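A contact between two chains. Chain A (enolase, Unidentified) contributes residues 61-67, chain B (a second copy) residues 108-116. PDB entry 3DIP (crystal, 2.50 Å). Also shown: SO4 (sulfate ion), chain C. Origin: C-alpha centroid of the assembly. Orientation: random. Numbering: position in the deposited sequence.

Chain A, residues 61-67: AENITSI
Chain B, residues 108-116: HVALGGAAR

The most unusual feature of this contact is a pair of glycines, B:Gly112 and B:Gly113, that lie directly against the first turn of a helix in the other chain. Both have positive phi, at phi/psi 143/-11 and 131/173. A CB on either would jam against the carbonyl O of the preceding residue. It would also strike chain A: at B:Gly112 it would lie 2.9 Å from A:Thr65 CG2, and at B:Gly113 2.6 Å from A:Glu62 O and 2.7 Å from A:Asn63 CA.

Chain B enters as the end of a helix. B:Gly112 closes it with a Schellman motif: B:Gly113 N bonds B:His108 O at 3.1 Å, and B:Gly112 N bonds B:Val109 O at 3.0 Å. The chain then continues extended through B:Ala114 (-83/139). In chain A, A:Asn63 (-90/61) is the N-cap residue of a helix that runs on from A:Ile64. Its side chain makes no capping bond. A:Ile67 N bonds A:Asn63 O at 3.0 Å to form the first turn.

The CA of A:Asn63 lies 4.1 Å from that of B:Gly113. The CA of A:Thr65 is 5.7 Å from that of B:Gly112, and the CA of A:Ser66 is 5.0 Å from that of B:Ala115. The stretches bury 374 Å² in total.

Two direct hydrogen bonds join them. A:Thr65 N donates to B:Gly112 O at 3.2 Å, with an angle of 162°. The first turn of a helix has free amides, and here a carbonyl from the other chain accepts from one. B:Ala114 N donates to A:Asn63 OD1 at 3.0 Å. A:Asn63 has chi1 m (-64°) and chi2 -33°. Its ND2 donates to sulfate O4 at 2.9 Å, so the amide group serves both as acceptor and as donor. The sulfate probably comes from the crystallisation liquor.

Two waters extend the polar link. Water 1 donates to A:Glu62 O at 2.8 Å and to B:Val109 O at 2.7 Å, bridging two carbonyls that cannot bond each other. Water 2 accepts from A:Ser66 N at 2.9 Å and donates to B:Ala114 O at 2.8 Å.

Side chains also pack across the contact. A:Glu62 (chi1 p, chi2 t, chi3 26°) brings OE2 to 3.4 Å from CG2 of B:Val109, whose chi1 is t. A:Thr65 has chi1 p and A:Ser66 chi1 t; the CA-to-CB bond of each points toward chain B. A:Ser66 CB lies 3.3 Å from B:Ala114 O.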

ATOM      1  N   ALA A  61       7.583 -13.387  43.768  1.00 29.85           N
ATOM      2  CA  ALA A  61       6.948 -12.099  43.492  1.00 29.46           C
ATOM      3  C   ALA A  61       7.765 -11.227  42.546  1.00 29.48           C
ATOM      4  O   ALA A  61       7.223 -10.323  41.927  1.00 29.41           O
ATOM      5  CB  ALA A  61       6.714 -11.354  44.791  1.00 28.87           C
ATOM      6  N   GLU A  62       9.066 -11.499  42.447  1.00 29.48           N
ATOM      7  CA  GLU A  62       9.976 -10.663  41.664  1.00 29.55           C
ATOM      8  C   GLU A  62       9.870 -10.893  40.160  1.00 28.39           C
ATOM      9  O   GLU A  62      10.445 -10.138  39.381  1.00 28.65           O
ATOM     10  CB  GLU A  62      11.432 -10.845  42.119  1.00 28.92           C
ATOM     11  CG  GLU A  62      12.101 -12.154  41.659  1.00 30.74           C
ATOM     12  CD  GLU A  62      13.391 -12.441  42.425  1.00 32.47           C
ATOM     13  OE1 GLU A  62      13.504 -11.953  43.586  1.00 37.31           O
ATOM     14  OE2 GLU A  62      14.283 -13.147  41.883  1.00 34.42           O
ATOM     15  N   ASN A  63       9.175 -11.944  39.747  1.00 27.60           N
ATOM     16  CA  ASN A  63       9.021 -12.197  38.321  1.00 27.17           C
ATOM     17  C   ASN A  63       7.770 -11.494  37.785  1.00 27.13           C
ATOM     18  O   ASN A  63       6.841 -12.129  37.270  1.00 27.50           O
ATOM     19  CB  ASN A  63       9.059 -13.697  38.010  1.00 26.59           C
ATOM     20  CG  ASN A  63      10.425 -14.333  38.342  1.00 26.65           C
ATOM     21  OD1 ASN A  63      11.490 -13.692  38.223  1.00 25.69           O
ATOM     22  ND2 ASN A  63      10.393 -15.589  38.783  1.00 23.65           N
ATOM     23  N   ILE A  64       7.772 -10.167  37.919  1.00 26.62           N
ATOM     24  CA  ILE A  64       6.613  -9.337  37.610  1.00 26.34           C
ATOM     25  C   ILE A  64       6.154  -9.463  36.144  1.00 26.27           C
ATOM     26  O   ILE A  64       4.963  -9.692  35.881  1.00 26.21           O
ATOM     27  CB  ILE A  64       6.877  -7.845  37.984  1.00 26.38           C
ATOM     28  CG1 ILE A  64       7.237  -7.709  39.470  1.00 25.94           C
ATOM     29  CG2 ILE A  64       5.659  -6.988  37.682  1.00 25.65           C
ATOM     30  CD1 ILE A  64       7.808  -6.347  39.842  1.00 26.08           C
ATOM     31  N   THR A  65       7.097  -9.312  35.212  1.00 26.03           N
ATOM     32  CA  THR A  65       6.788  -9.287  33.778  1.00 26.40           C
ATOM     33  C   THR A  65       6.403 -10.657  33.231  1.00 26.30           C
ATOM     34  O   THR A  65       5.588 -10.750  32.319  1.00 26.39           O
ATOM     35  CB  THR A  65       7.919  -8.650  32.927  1.00 26.27           C
ATOM     36  OG1 THR A  65       9.148  -9.347  33.147  1.00 27.60           O
ATOM     37  CG2 THR A  65       8.119  -7.173  33.302  1.00 25.96           C
ATOM     38  N   SER A  66       6.964 -11.710  33.821  1.00 26.50           N
ATOM     39  CA  SER A  66       6.593 -13.090  33.503  1.00 26.49           C
ATOM     40  C   SER A  66       5.180 -13.406  33.974  1.00 26.43           C
ATOM     41  O   SER A  66       4.377 -13.967  33.222  1.00 26.24           O
ATOM     42  CB  SER A  66       7.579 -14.060  34.153  1.00 26.76           C
ATOM     43  OG  SER A  66       7.051 -15.373  34.157  1.00 27.50           O
ATOM     44  N   ILE A  67       4.884 -13.059  35.223  1.00 26.52           N
ATOM     45  CA  ILE A  67       3.524 -13.172  35.736  1.00 26.86           C
ATOM     46  C   ILE A  67       2.528 -12.399  34.864  1.00 27.37           C
ATOM     47  O   ILE A  67       1.463 -12.932  34.515  1.00 27.52           O
ATOM     48  CB  ILE A  67       3.421 -12.719  37.203  1.00 27.01           C
ATOM     49  CG1 ILE A  67       4.234 -13.683  38.097  1.00 27.59           C
ATOM     50  CG2 ILE A  67       1.957 -12.642  37.626  1.00 25.77           C
ATOM     51  CD1 ILE A  67       4.515 -13.196  39.534  1.00 26.60           C
TER
ATOM     52  N   HIS B 108      18.675  -8.860  35.659  1.00 26.27           N
ATOM     53  CA  HIS B 108      17.425  -9.223  34.966  1.00 26.04           C
ATOM     54  C   HIS B 108      16.193  -9.060  35.863  1.00 25.93           C
ATOM     55  O   HIS B 108      15.108  -8.771  35.369  1.00 26.69           O
ATOM     56  CB  HIS B 108      17.484 -10.640  34.348  1.00 26.25           C
ATOM     57  CG  HIS B 108      17.639 -11.745  35.352  1.00 26.59           C
ATOM     58  ND1 HIS B 108      18.867 -12.141  35.844  1.00 27.53           N
ATOM     59  CD2 HIS B 108      16.718 -12.525  35.970  1.00 26.79           C
ATOM     60  CE1 HIS B 108      18.694 -13.117  36.720  1.00 28.14           C
ATOM     61  NE2 HIS B 108      17.400 -13.373  36.810  1.00 27.85           N
ATOM     62  N   VAL B 109      16.355  -9.237  37.172  1.00 25.23           N
ATOM     63  CA  VAL B 109      15.250  -9.014  38.104  1.00 24.67           C
ATOM     64  C   VAL B 109      14.967  -7.511  38.228  1.00 24.61           C
ATOM     65  O   VAL B 109      13.806  -7.083  38.295  1.00 23.63           O
ATOM     66  CB  VAL B 109      15.533  -9.635  39.520  1.00 24.91           C
ATOM     67  CG1 VAL B 109      14.488  -9.197  40.535  1.00 24.18           C
ATOM     68  CG2 VAL B 109      15.587 -11.164  39.442  1.00 23.66           C
ATOM     69  N   ALA B 110      16.031  -6.710  38.275  1.00 24.61           N
ATOM     70  CA  ALA B 110      15.860  -5.256  38.339  1.00 24.48           C
ATOM     71  C   ALA B 110      15.098  -4.771  37.093  1.00 24.48           C
ATOM     72  O   ALA B 110      14.338  -3.818  37.175  1.00 24.19           O
ATOM     73  CB  ALA B 110      17.214  -4.541  38.466  1.00 24.19           C
ATOM     74  N   LEU B 111      15.306  -5.440  35.954  1.00 24.27           N
ATOM     75  CA  LEU B 111      14.637  -5.075  34.700  1.00 24.02           C
ATOM     76  C   LEU B 111      13.134  -5.290  34.780  1.00 24.11           C
ATOM     77  O   LEU B 111      12.386  -4.671  34.028  1.00 24.41           O
ATOM     78  CB  LEU B 111      15.194  -5.852  33.493  1.00 22.85           C
ATOM     79  CG  LEU B 111      16.594  -5.494  32.996  1.00 22.04           C
ATOM     80  CD1 LEU B 111      17.023  -6.410  31.838  1.00 17.52           C
ATOM     81  CD2 LEU B 111      16.718  -4.009  32.631  1.00 19.41           C
ATOM     82  N   GLY B 112      12.711  -6.197  35.660  1.00 23.93           N
ATOM     83  CA  GLY B 112      11.303  -6.546  35.795  1.00 23.88           C
ATOM     84  C   GLY B 112      11.064  -8.012  36.088  1.00 24.36           C
ATOM     85  O   GLY B 112       9.935  -8.405  36.402  1.00 24.60           O
ATOM     86  N   GLY B 113      12.114  -8.825  35.962  1.00 24.57           N
ATOM     87  CA  GLY B 113      12.094 -10.208  36.425  1.00 25.15           C
ATOM     88  C   GLY B 113      12.589 -11.197  35.388  1.00 25.81           C
ATOM     89  O   GLY B 113      12.857 -10.819  34.249  1.00 26.10           O
ATOM     90  N   ALA B 114      12.727 -12.465  35.788  1.00 26.30           N
ATOM     91  CA  ALA B 114      13.117 -13.545  34.864  1.00 26.60           C
ATOM     92  C   ALA B 114      11.904 -14.039  34.123  1.00 26.70           C
ATOM     93  O   ALA B 114      10.833 -14.160  34.715  1.00 26.83           O
ATOM     94  CB  ALA B 114      13.736 -14.685  35.616  1.00 26.71           C
ATOM     95  N   ALA B 115      12.058 -14.302  32.828  1.00 27.04           N
ATOM     96  CA  ALA B 115      11.011 -14.979  32.060  1.00 27.40           C
ATOM     97  C   ALA B 115      11.309 -16.475  32.016  1.00 27.97           C
ATOM     98  O   ALA B 115      10.483 -17.263  31.576  1.00 28.02           O
ATOM     99  CB  ALA B 115      10.941 -14.429  30.659  1.00 27.27           C
ATOM    100  N   ARG B 116      12.511 -16.839  32.462  1.00 28.62           N
ATOM    101  CA  ARG B 116      13.032 -18.198  32.439  1.00 29.31           C
ATOM    102  C   ARG B 116      14.220 -18.239  33.409  1.00 30.40           C
ATOM    103  O   ARG B 116      14.885 -17.224  33.638  1.00 30.80           O
ATOM    104  CB  ARG B 116      13.479 -18.585  31.016  1.00 28.78           C
ATOM    105  CG  ARG B 116      14.681 -17.752  30.469  1.00 29.31           C
ATOM    106  CD  ARG B 116      14.924 -17.971  28.960  1.00 28.01           C
ATOM    107  NE  ARG B 116      13.672 -17.843  28.216  1.00 25.28           N
ATOM    108  CZ  ARG B 116      13.113 -16.680  27.871  1.00 25.81           C
ATOM    109  NH1 ARG B 116      13.696 -15.522  28.178  1.00 22.85           N
ATOM    110  NH2 ARG B 116      11.961 -16.671  27.211  1.00 25.71           N
TER
HETATM  111  S   SO4 C 410       8.608 -18.931  39.791  1.00 59.75           S
HETATM  112  O1  SO4 C 410      10.024 -19.191  40.039  1.00 59.47           O
HETATM  113  O2  SO4 C 410       7.967 -20.066  39.146  1.00 59.56           O
HETATM  114  O3  SO4 C 410       7.973 -18.693  41.075  1.00 60.53           O
HETATM  115  O4  SO4 C 410       8.437 -17.749  38.949  1.00 60.27           O
HETATM  116  O   HOH W   1      11.511  -7.586  39.711  1.00 29.79           O
HETATM  117  O   HOH W   2       9.545 -11.716  35.202  1.00 37.67           O